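PDB 4I3Y: inositol monophosphatase family protein from Staphylococcus aureus subsp. aureus MSSA476, which probably hydrolyses inositol monophosphates to inositol and phosphate in a magnesium-dependent reaction that lithium inhibits. Local coordinates for residues L48-F60 with W91-V103. Sequence-based numbering, arbitrary orientation.
Sequences LVTNVDKQIQQQF and WIMDPIDGTANLV. With MG (magnesium ion), chain D; PO4 (phosphate ion), chain C.
D53 and T99 approach from opposite directions, carboxylate to hydroxyl, with D53 OD2 2.7 Å from T99 OG1, which lies between the carboxylate and a bound phosphate. The other carboxylate oxygen, D53 OD1, is gripped twice: T50 OG1 donates nearly along the C-O axis at 2.6 Å, and T50 N comes from above the carboxylate plane. T50, at the N-cap, and D53 form a capping box, and the two grips hold the carboxylate's rotation. D53 OD2 in turn receives a bond from the water on the magnesium ion, making D53 a second-shell residue; D94 OD1 and I96 O bind the metal directly, E76 completing the protein ligands. Residues 94-99 spell DPIDGT, a signature motif of the family; G98 N and T99 N donate to one phosphate oxygen, probably marking where the substrate's phosphate sits.

Farther along, P95 CB sits 3.3 Å from D53 O, its compact ring fitting close to the helix backbone, while branched I96 and V52 pack CD1 against CG1 at 3.8 Å. Flexible M93, extended as far as SD and bent there, brings CE to 3.6 Å from F60 CB. Flat, apolar F60 directs its ring edge at the face of W91, planes at 65°.

Residues 51-60 of helix 51-67 run nearly antiparallel (160°) to strand 91-94, with helix 12-35 and strand 72-75 packing beside them.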
loop_
_atom_site.group_PDB
_atom_site.type_symbol
_atom_site.label_atom_id
_atom_site.label_comp_id
_atom_site.label_asym_id
_atom_site.label_seq_id
_atom_site.Cartn_x
_atom_site.Cartn_y
_atom_site.Cartn_z
ATOM N N LEU A 48 6.995 4.394 17.809
ATOM C CA LEU A 48 7.063 3.004 18.348
ATOM C C LEU A 48 8.404 2.271 18.100
ATOM O O LEU A 48 9.084 2.537 17.114
ATOM C CB LEU A 48 5.946 2.183 17.722
ATOM C CG LEU A 48 4.609 2.101 18.429
ATOM C CD1 LEU A 48 4.305 3.328 19.242
ATOM C CD2 LEU A 48 3.456 1.694 17.509
ATOM N N VAL A 49 8.737 1.330 18.982
ATOM C CA VAL A 49 9.862 0.398 18.786
ATOM C C VAL A 49 9.467 -0.941 19.385
ATOM O O VAL A 49 8.776 -0.979 20.412
ATOM C CB VAL A 49 11.257 0.914 19.333
ATOM C CG1 VAL A 49 11.259 1.217 20.845
ATOM C CG2 VAL A 49 12.344 -0.115 19.051
ATOM N N THR A 50 9.786 -2.032 18.695
ATOM C CA THR A 50 9.409 -3.330 19.252
ATOM C C THR A 50 10.639 -4.210 19.466
ATOM O O THR A 50 11.758 -3.834 19.124
ATOM C CB THR A 50 8.452 -4.094 18.316
ATOM O OG1 THR A 50 9.165 -4.528 17.145
ATOM C CG2 THR A 50 7.220 -3.191 17.936
ATOM N N ASN A 51 10.390 -5.383 20.020
ATOM C CA ASN A 51 11.390 -6.395 20.201
ATOM C C ASN A 51 11.869 -6.873 18.850
ATOM O O ASN A 51 13.011 -7.308 18.729
ATOM C CB ASN A 51 10.781 -7.557 20.960
ATOM C CG ASN A 51 9.735 -8.270 20.142
ATOM O OD1 ASN A 51 9.912 -9.446 19.789
ATOM N ND2 ASN A 51 8.643 -7.578 19.812
ATOM N N VAL A 52 11.014 -6.772 17.821
ATOM C CA VAL A 52 11.438 -7.136 16.471
ATOM C C VAL A 52 12.543 -6.166 15.991
ATOM O O VAL A 52 13.624 -6.599 15.522
ATOM C CB VAL A 52 10.266 -7.160 15.477
ATOM C CG1 VAL A 52 10.745 -7.480 14.051
ATOM C CG2 VAL A 52 9.135 -8.098 15.944
ATOM N N ASP A 53 12.267 -4.858 16.063
ATOM C CA ASP A 53 13.285 -3.859 15.722
ATOM C C ASP A 53 14.585 -4.158 16.502
ATOM O O ASP A 53 15.659 -4.225 15.914
ATOM C CB ASP A 53 12.852 -2.409 16.094
ATOM C CG ASP A 53 11.480 -2.007 15.556
ATOM O OD1 ASP A 53 10.435 -2.594 16.004
ATOM O OD2 ASP A 53 11.461 -1.077 14.681
ATOM N N LYS A 54 14.484 -4.253 17.835
ATOM C CA LYS A 54 15.666 -4.414 18.727
ATOM C C LYS A 54 16.495 -5.685 18.491
ATOM O O LYS A 54 17.735 -5.601 18.322
ATOM C CB LYS A 54 15.238 -4.329 20.170
ATOM C CG LYS A 54 14.626 -2.972 20.549
ATOM C CD LYS A 54 14.434 -2.925 22.066
ATOM C CE LYS A 54 14.376 -1.525 22.625
ATOM N NZ LYS A 54 12.938 -1.168 22.820
ATOM N N GLN A 55 15.826 -6.832 18.369
ATOM C CA GLN A 55 16.529 -8.089 17.999
ATOM C C GLN A 55 17.214 -8.115 16.619
ATOM O O GLN A 55 18.385 -8.545 16.489
ATOM C CB GLN A 55 15.588 -9.276 18.077
ATOM C CG GLN A 55 15.253 -9.685 19.496
ATOM C CD GLN A 55 16.515 -10.078 20.267
ATOM O OE1 GLN A 55 16.877 -9.431 21.259
ATOM N NE2 GLN A 55 17.227 -11.097 19.768
ATOM N N ILE A 56 16.502 -7.668 15.579
ATOM C CA ILE A 56 17.098 -7.591 14.240
ATOM C C ILE A 56 18.346 -6.718 14.272
ATOM O O ILE A 56 19.386 -7.097 13.712
ATOM C CB ILE A 56 16.095 -7.085 13.211
ATOM C CG1 ILE A 56 15.045 -8.194 12.942
ATOM C CG2 ILE A 56 16.806 -6.572 11.977
ATOM C CD1 ILE A 56 14.017 -7.822 11.894
ATOM N N GLN A 57 18.276 -5.572 14.980
ATOM C CA GLN A 57 19.437 -4.689 15.038
ATOM C C GLN A 57 20.624 -5.358 15.734
ATOM O O GLN A 57 21.771 -5.297 15.299
ATOM C CB GLN A 57 19.129 -3.397 15.778
ATOM C CG GLN A 57 20.308 -2.435 15.650
ATOM C CD GLN A 57 19.961 -1.001 16.078
ATOM O OE1 GLN A 57 20.529 -0.493 17.033
ATOM N NE2 GLN A 57 19.068 -0.367 15.386
ATOM N N GLN A 58 20.336 -5.962 16.852
ATOM C CA GLN A 58 21.398 -6.538 17.613
ATOM C C GLN A 58 21.979 -7.824 16.974
ATOM O O GLN A 58 23.207 -8.043 17.005
ATOM C CB GLN A 58 20.946 -6.671 19.054
ATOM C CG GLN A 58 20.090 -7.819 19.376
ATOM C CD GLN A 58 20.732 -8.535 20.532
ATOM O OE1 GLN A 58 20.133 -8.705 21.602
ATOM N NE2 GLN A 58 21.992 -8.923 20.338
ATOM N N GLN A 59 21.127 -8.599 16.302
ATOM C CA GLN A 59 21.686 -9.636 15.454
ATOM C C GLN A 59 22.597 -9.112 14.375
ATOM O O GLN A 59 23.611 -9.741 14.103
ATOM C CB GLN A 59 20.649 -10.596 14.944
ATOM C CG GLN A 59 20.020 -11.337 16.105
ATOM C CD GLN A 59 18.869 -12.209 15.685
ATOM O OE1 GLN A 59 18.014 -12.572 16.507
ATOM N NE2 GLN A 59 18.843 -12.583 14.409
ATOM N N PHE A 60 22.314 -7.956 13.772
ATOM C CA PHE A 60 23.202 -7.472 12.747
ATOM C C PHE A 60 24.516 -6.956 13.321
ATOM O O PHE A 60 25.593 -7.044 12.684
ATOM C CB PHE A 60 22.621 -6.332 11.937
ATOM C CG PHE A 60 23.457 -6.017 10.735
ATOM C CD1 PHE A 60 23.570 -6.960 9.702
ATOM C CD2 PHE A 60 24.174 -4.817 10.649
ATOM C CE1 PHE A 60 24.332 -6.674 8.604
ATOM C CE2 PHE A 60 24.952 -4.548 9.566
ATOM C CZ PHE A 60 25.059 -5.481 8.528
ATOM N N TRP A 91 28.254 0.917 7.932
ATOM C CA TRP A 91 26.922 0.372 7.681
ATOM C C TRP A 91 25.844 1.272 8.310
ATOM O O TRP A 91 25.922 1.595 9.491
ATOM C CB TRP A 91 26.808 -1.048 8.266
ATOM C CG TRP A 91 27.675 -2.003 7.455
ATOM C CD1 TRP A 91 29.025 -2.228 7.621
ATOM C CD2 TRP A 91 27.281 -2.767 6.293
ATOM N NE1 TRP A 91 29.495 -3.132 6.651
ATOM C CE2 TRP A 91 28.448 -3.482 5.837
ATOM C CE3 TRP A 91 26.067 -2.954 5.630
ATOM C CZ2 TRP A 91 28.423 -4.371 4.734
ATOM C CZ3 TRP A 91 26.026 -3.824 4.533
ATOM C CH2 TRP A 91 27.219 -4.519 4.081
ATOM N N ILE A 92 24.828 1.651 7.528
ATOM C CA ILE A 92 23.696 2.328 8.159
ATOM C C ILE A 92 22.510 1.363 8.156
ATOM O O ILE A 92 22.238 0.692 7.135
ATOM C CB ILE A 92 23.356 3.623 7.459
ATOM C CG1 ILE A 92 24.583 4.543 7.471
ATOM C CG2 ILE A 92 22.105 4.245 8.116
ATOM C CD1 ILE A 92 24.305 5.959 6.964
ATOM N N MET A 93 21.859 1.199 9.311
ATOM C CA MET A 93 20.740 0.232 9.379
ATOM C C MET A 93 19.457 0.773 9.976
ATOM O O MET A 93 19.462 1.306 11.090
ATOM C CB MET A 93 21.106 -1.014 10.184
ATOM C CG MET A 93 20.000 -2.070 10.280
ATOM S SD MET A 93 20.460 -3.441 11.383
ATOM C CE MET A 93 19.706 -4.786 10.498
ATOM N N ASP A 94 18.345 0.527 9.276
ATOM C CA ASP A 94 17.019 0.662 9.896
ATOM C C ASP A 94 16.474 -0.765 10.123
ATOM O O ASP A 94 16.115 -1.438 9.134
ATOM C CB ASP A 94 16.091 1.415 8.965
ATOM C CG ASP A 94 14.866 1.907 9.680
ATOM O OD1 ASP A 94 14.482 1.296 10.705
ATOM O OD2 ASP A 94 14.378 2.948 9.239
ATOM N N PRO A 95 16.457 -1.250 11.393
ATOM C CA PRO A 95 16.159 -2.678 11.493
ATOM C C PRO A 95 14.726 -3.006 11.123
ATOM O O PRO A 95 14.462 -4.073 10.545
ATOM C CB PRO A 95 16.477 -3.001 12.937
ATOM C CG PRO A 95 16.306 -1.659 13.684
ATOM C CD PRO A 95 16.820 -0.642 12.705
ATOM N N ILE A 96 13.779 -2.124 11.474
ATOM C CA ILE A 96 12.456 -2.227 10.858
ATOM C C ILE A 96 12.094 -0.797 10.413
ATOM O O ILE A 96 11.980 0.086 11.248
ATOM C CB ILE A 96 11.372 -2.742 11.824
ATOM C CG1 ILE A 96 11.570 -4.252 12.192
ATOM C CG2 ILE A 96 9.963 -2.439 11.245
ATOM C CD1 ILE A 96 11.179 -5.185 11.068
ATOM N N ASP A 97 11.948 -0.583 9.106
ATOM C CA ASP A 97 11.509 0.702 8.630
ATOM C C ASP A 97 9.996 0.526 8.393
ATOM O O ASP A 97 9.611 -0.409 7.756
ATOM C CB ASP A 97 12.237 1.163 7.382
ATOM C CG ASP A 97 11.632 2.481 6.838
ATOM O OD1 ASP A 97 11.607 3.449 7.627
ATOM O OD2 ASP A 97 11.210 2.530 5.658
ATOM N N GLY A 98 9.164 1.419 8.931
ATOM C CA GLY A 98 7.722 1.181 9.024
ATOM C C GLY A 98 7.274 0.359 10.240
ATOM O O GLY A 98 6.387 -0.511 10.136
ATOM N N THR A 99 7.851 0.651 11.404
ATOM C CA THR A 99 7.433 0.029 12.667
ATOM C C THR A 99 5.927 0.175 12.925
ATOM O O THR A 99 5.293 -0.751 13.423
ATOM C CB THR A 99 8.269 0.590 13.850
ATOM O OG1 THR A 99 9.663 0.491 13.498
ATOM C CG2 THR A 99 8.055 -0.218 15.089
ATOM N N ALA A 100 5.335 1.339 12.580
ATOM C CA ALA A 100 3.900 1.531 12.820
ATOM C C ALA A 100 3.126 0.498 12.006
ATOM O O ALA A 100 2.245 -0.139 12.523
ATOM C CB ALA A 100 3.443 2.987 12.501
ATOM N N ASN A 101 3.509 0.294 10.733
ATOM C CA ASN A 101 2.852 -0.706 9.893
ATOM C C ASN A 101 3.116 -2.101 10.415
ATOM O O ASN A 101 2.228 -2.948 10.372
ATOM C CB ASN A 101 3.370 -0.635 8.446
ATOM C CG ASN A 101 2.816 0.525 7.693
ATOM O OD1 ASN A 101 1.829 1.154 8.118
ATOM N ND2 ASN A 101 3.450 0.856 6.589
ATOM N N LEU A 102 4.336 -2.385 10.858
ATOM C CA LEU A 102 4.562 -3.700 11.545
ATOM C C LEU A 102 3.575 -3.968 12.672
ATOM O O LEU A 102 2.969 -5.056 12.737
ATOM C CB LEU A 102 6.024 -3.793 12.072
ATOM C CG LEU A 102 6.332 -4.947 13.041
ATOM C CD1 LEU A 102 6.054 -6.255 12.370
ATOM C CD2 LEU A 102 7.729 -4.923 13.629
ATOM N N VAL A 103 3.392 -2.978 13.565
ATOM C CA VAL A 103 2.580 -3.139 14.766
ATOM C C VAL A 103 1.117 -3.223 14.389
ATOM O O VAL A 103 0.404 -4.125 14.852
ATOM C CB VAL A 103 2.827 -1.957 15.790
ATOM C CG1 VAL A 103 1.798 -1.928 16.917
ATOM C CG2 VAL A 103 4.219 -2.022 16.398
HETATM MG MG MG D . 13.044 1.826 11.929
HETATM P P PO4 C . 10.894 3.435 11.854
HETATM O O1 PO4 C . 10.948 4.810 12.532
HETATM O O2 PO4 C . 9.487 3.129 11.281
HETATM O O3 PO4 C . 11.916 3.514 10.745
HETATM O O4 PO4 C . 11.157 2.372 12.969
HETATM O O HOH W 1 13.675 0.461 13.638
#